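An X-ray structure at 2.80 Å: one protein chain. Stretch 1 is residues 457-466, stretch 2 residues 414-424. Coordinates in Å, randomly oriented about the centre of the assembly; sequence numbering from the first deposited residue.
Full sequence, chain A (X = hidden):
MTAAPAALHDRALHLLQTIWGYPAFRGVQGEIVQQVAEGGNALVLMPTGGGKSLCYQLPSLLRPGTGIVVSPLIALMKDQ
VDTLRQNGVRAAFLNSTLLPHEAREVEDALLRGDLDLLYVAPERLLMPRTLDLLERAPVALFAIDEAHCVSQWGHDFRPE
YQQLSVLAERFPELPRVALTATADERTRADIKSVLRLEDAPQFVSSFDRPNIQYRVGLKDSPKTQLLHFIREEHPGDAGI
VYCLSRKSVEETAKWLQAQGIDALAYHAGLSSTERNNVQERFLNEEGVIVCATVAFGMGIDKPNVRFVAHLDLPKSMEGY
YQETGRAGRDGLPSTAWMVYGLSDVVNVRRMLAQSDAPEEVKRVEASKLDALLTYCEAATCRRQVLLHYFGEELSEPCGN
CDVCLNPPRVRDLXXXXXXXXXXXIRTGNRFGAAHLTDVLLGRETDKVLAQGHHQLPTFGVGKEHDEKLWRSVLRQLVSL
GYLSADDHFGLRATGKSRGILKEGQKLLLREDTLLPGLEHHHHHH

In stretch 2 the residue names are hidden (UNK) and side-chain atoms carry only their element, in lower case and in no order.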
# COMPACT_ATOMS: atom_id res chain seq x y z
N PRO A 457 -9.10 -20.88 34.24
CA PRO A 457 -10.01 -21.89 33.70
C PRO A 457 -9.66 -22.35 32.27
O PRO A 457 -10.12 -23.42 31.85
CB PRO A 457 -11.37 -21.19 33.72
CG PRO A 457 -11.03 -19.76 33.62
CD PRO A 457 -9.77 -19.59 34.43
N THR A 458 -8.88 -21.55 31.54
CA THR A 458 -8.48 -21.84 30.15
C THR A 458 -7.30 -22.82 30.02
O THR A 458 -6.88 -23.17 28.91
CB THR A 458 -8.09 -20.53 29.41
OG1 THR A 458 -8.10 -20.75 27.99
CG2 THR A 458 -6.70 -20.09 29.80
N PHE A 459 -6.74 -23.23 31.15
CA PHE A 459 -5.50 -24.00 31.16
C PHE A 459 -5.73 -25.39 30.61
O PHE A 459 -6.62 -26.10 31.07
CB PHE A 459 -4.93 -24.09 32.59
CG PHE A 459 -3.52 -24.62 32.65
CD1 PHE A 459 -2.46 -23.90 32.11
CD2 PHE A 459 -3.25 -25.85 33.24
CE1 PHE A 459 -1.15 -24.39 32.17
CE2 PHE A 459 -1.94 -26.35 33.31
CZ PHE A 459 -0.89 -25.62 32.77
N GLY A 460 -5.00 -25.74 29.55
CA GLY A 460 -5.09 -27.07 29.00
C GLY A 460 -6.34 -27.33 28.20
O GLY A 460 -6.61 -28.48 27.83
N VAL A 461 -7.09 -26.28 27.89
CA VAL A 461 -8.31 -26.44 27.12
C VAL A 461 -7.98 -26.93 25.71
O VAL A 461 -8.86 -27.39 24.97
CB VAL A 461 -9.12 -25.11 27.07
CG1 VAL A 461 -8.35 -24.03 26.25
CG2 VAL A 461 -10.55 -25.34 26.52
N GLY A 462 -6.71 -26.81 25.32
CA GLY A 462 -6.25 -27.21 24.00
C GLY A 462 -5.39 -28.47 24.00
O GLY A 462 -4.57 -28.65 23.10
N LYS A 463 -5.54 -29.32 25.01
CA LYS A 463 -4.66 -30.49 25.17
C LYS A 463 -4.86 -31.49 24.03
O LYS A 463 -4.02 -32.34 23.76
CB LYS A 463 -4.91 -31.18 26.53
CG LYS A 463 -6.33 -31.68 26.70
CD LYS A 463 -6.54 -32.48 27.98
CE LYS A 463 -7.82 -33.32 27.90
NZ LYS A 463 -7.95 -34.31 29.02
N GLU A 464 -5.97 -31.30 23.33
CA GLU A 464 -6.38 -32.07 22.16
C GLU A 464 -5.35 -32.11 21.02
O GLU A 464 -5.21 -33.12 20.34
CB GLU A 464 -7.69 -31.46 21.66
CG GLU A 464 -8.17 -31.92 20.31
CD GLU A 464 -9.35 -31.10 19.84
OE1 GLU A 464 -9.72 -30.14 20.56
OE2 GLU A 464 -9.89 -31.38 18.73
N HIS A 465 -4.66 -30.99 20.83
CA HIS A 465 -3.72 -30.81 19.73
C HIS A 465 -2.31 -30.84 20.26
O HIS A 465 -2.11 -30.83 21.47
CB HIS A 465 -3.95 -29.48 19.01
CG HIS A 465 -5.26 -29.40 18.28
ND1 HIS A 465 -5.45 -29.96 17.04
CD2 HIS A 465 -6.45 -28.88 18.65
CE1 HIS A 465 -6.70 -29.76 16.65
NE2 HIS A 465 -7.33 -29.11 17.62
N ASP A 466 -1.35 -30.94 19.36
CA ASP A 466 0.05 -30.90 19.78
C ASP A 466 0.67 -29.53 19.57
O ASP A 466 0.03 -28.62 19.03
CB ASP A 466 0.85 -31.98 19.06
CG ASP A 466 0.61 -31.99 17.56
OD1 ASP A 466 0.40 -30.91 16.97
OD2 ASP A 466 0.62 -33.11 16.99
N UNK A 414 -11.53 -22.65 13.08
CA UNK A 414 -12.25 -21.59 13.76
C UNK A 414 -12.31 -21.80 15.28
O UNK A 414 -12.10 -20.88 16.05
o UNK A 414 -13.62 -21.19 11.79
c UNK A 414 -14.49 -20.49 13.97
c UNK A 414 -13.67 -21.49 13.20
N UNK A 415 -12.58 -23.04 15.69
CA UNK A 415 -12.71 -23.42 17.10
C UNK A 415 -11.37 -23.22 17.80
O UNK A 415 -11.30 -22.74 18.95
c UNK A 415 -13.48 -28.74 16.59
c UNK A 415 -13.33 -25.57 18.51
c UNK A 415 -13.15 -24.90 17.16
n UNK A 415 -14.78 -28.79 16.28
c UNK A 415 -13.89 -27.02 18.37
n UNK A 415 -13.04 -27.93 17.57
n UNK A 415 -12.62 -29.52 15.93
N UNK A 416 -10.29 -23.57 17.12
CA UNK A 416 -8.95 -23.44 17.68
C UNK A 416 -8.54 -21.97 17.71
O UNK A 416 -7.86 -21.52 18.65
c UNK A 416 -8.00 -25.80 17.13
o UNK A 416 -9.27 -27.75 16.61
c UNK A 416 -7.95 -24.28 16.87
c UNK A 416 -9.16 -26.52 16.42
o UNK A 416 -9.96 -25.88 15.69
N UNK A 417 -8.93 -21.22 16.68
CA UNK A 417 -8.64 -19.80 16.64
C UNK A 417 -9.28 -19.12 17.84
O UNK A 417 -8.63 -18.31 18.49
c UNK A 417 -9.12 -19.16 15.35
N UNK A 418 -10.52 -19.49 18.16
CA UNK A 418 -11.20 -18.90 19.32
C UNK A 418 -10.45 -19.23 20.62
O UNK A 418 -10.15 -18.33 21.42
c UNK A 418 -13.59 -19.01 18.29
o UNK A 418 -15.11 -20.67 19.23
n UNK A 418 -15.90 -19.35 17.60
c UNK A 418 -14.95 -19.75 18.41
c UNK A 418 -12.64 -19.38 19.43
N UNK A 419 -10.11 -20.51 20.81
CA UNK A 419 -9.34 -20.89 21.99
C UNK A 419 -8.08 -20.05 22.10
O UNK A 419 -7.74 -19.55 23.18
c UNK A 419 -9.97 -23.27 22.38
c UNK A 419 -10.90 -25.73 21.59
c UNK A 419 -8.94 -22.34 21.93
s UNK A 419 -9.36 -24.95 22.12
N UNK A 420 -7.41 -19.86 20.97
CA UNK A 420 -6.15 -19.16 20.99
C UNK A 420 -6.38 -17.70 21.33
O UNK A 420 -5.70 -17.16 22.20
c UNK A 420 -5.42 -19.32 19.66
N UNK A 421 -7.36 -17.07 20.69
CA UNK A 421 -7.64 -15.66 20.95
C UNK A 421 -8.05 -15.44 22.43
O UNK A 421 -7.66 -14.44 23.04
c UNK A 421 -9.62 -14.76 17.69
c UNK A 421 -8.73 -15.14 20.00
c UNK A 421 -8.38 -15.07 18.50
c UNK A 421 -7.26 -14.10 18.10
N UNK A 422 -8.82 -16.36 23.02
CA UNK A 422 -9.19 -16.12 24.40
C UNK A 422 -7.96 -16.26 25.28
O UNK A 422 -7.74 -15.44 26.19
c UNK A 422 -10.29 -17.06 24.86
o UNK A 422 -11.44 -16.81 24.08
N UNK A 423 -7.12 -17.24 24.95
CA UNK A 423 -5.96 -17.57 25.74
C UNK A 423 -5.07 -16.34 25.89
O UNK A 423 -4.62 -15.99 26.98
c UNK A 423 -5.19 -18.70 25.09
N UNK A 424 -4.87 -15.65 24.78
CA UNK A 424 -4.00 -14.51 24.81
C UNK A 424 -4.69 -13.38 25.56
O UNK A 424 -4.02 -12.56 26.21
c UNK A 424 -3.57 -14.10 23.38
c UNK A 424 -4.72 -14.07 22.47
o UNK A 424 -3.01 -12.79 23.38

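Position 414 opens the helix with three side-chain atoms: one carbon that carries an oxygen and a second carbon. Nothing of stretch 1 is in reach. A branch at CB with one hydroxyl is Thr414.

Position 415 has seven side-chain atoms: three carbons, a nitrogen, then a carbon with two more nitrogens. One terminal nitrogen lies 4.3 Å from Glu464 OE2. A guanidinium makes this Arg415. The oxygen sits well out of the guanidinium plane, so no N-H of Arg415 points at it and only the charges attract.

Position 416 has three carbons, the third carrying two oxygens. One oxygen is 2.6 Å from His465 NE2, and that same oxygen is 4.2 Å from Glu464 OE2. Three carbons ending in a carboxylate give Glu416. Its OE2 also makes a long salt bridge to Arg415 NH2, at 3.8 Å.

Position 417 has a single carbon, out of reach of stretch 1. It is Ala417.

Position 418 has three carbons, the third carrying one oxygen and one nitrogen. This is an amide, too far away for contact: Gln418.

Position 419 is an unbranched chain of two carbons, a sulfur and a last carbon. The sulfur lies 3.8 Å from Val461 O and 4.3 Å from Gly462 CA. The thioether identifies Met419. Its CG also packs against Val461 CG1 at 4.3 Å.

Position 420 has one carbon, and its CA-to-CB bond points away from stretch 1. It is Ala420.

Position 421 has four carbons, forked at the second, and touches nothing on stretch 1. It is Leu421.

Position 422 has one carbon, then one oxygen. CB points toward stretch 1 but stops short of contact. It is Ser422, whose OG makes a weak hydrogen bond back to Gln418 O, 3.3 Å away.

Position 423 has one carbon, set sideways to stretch 1. Its CA lies 4.4 Å from Thr458 OG1. It is Ala423.

Position 424 repeats the pattern of 414, one carbon bearing an oxygen and a carbon. It is out of reach and is Thr424.

The contact is small, burying 305 Å² in all. One side of the helix, through 415, 416, 419 and 423, meets a loop with two beta turns. Met419 gives the largest covered area. The one cross-stretch hydrogen bond runs from His465 NE2 to Glu416 OE2, at the ring edge and near its plane. Nearby, Glu464 is drawn to Arg415 but repelled by Glu416.

Stretch 2 (414-424) TREAQMALSAT
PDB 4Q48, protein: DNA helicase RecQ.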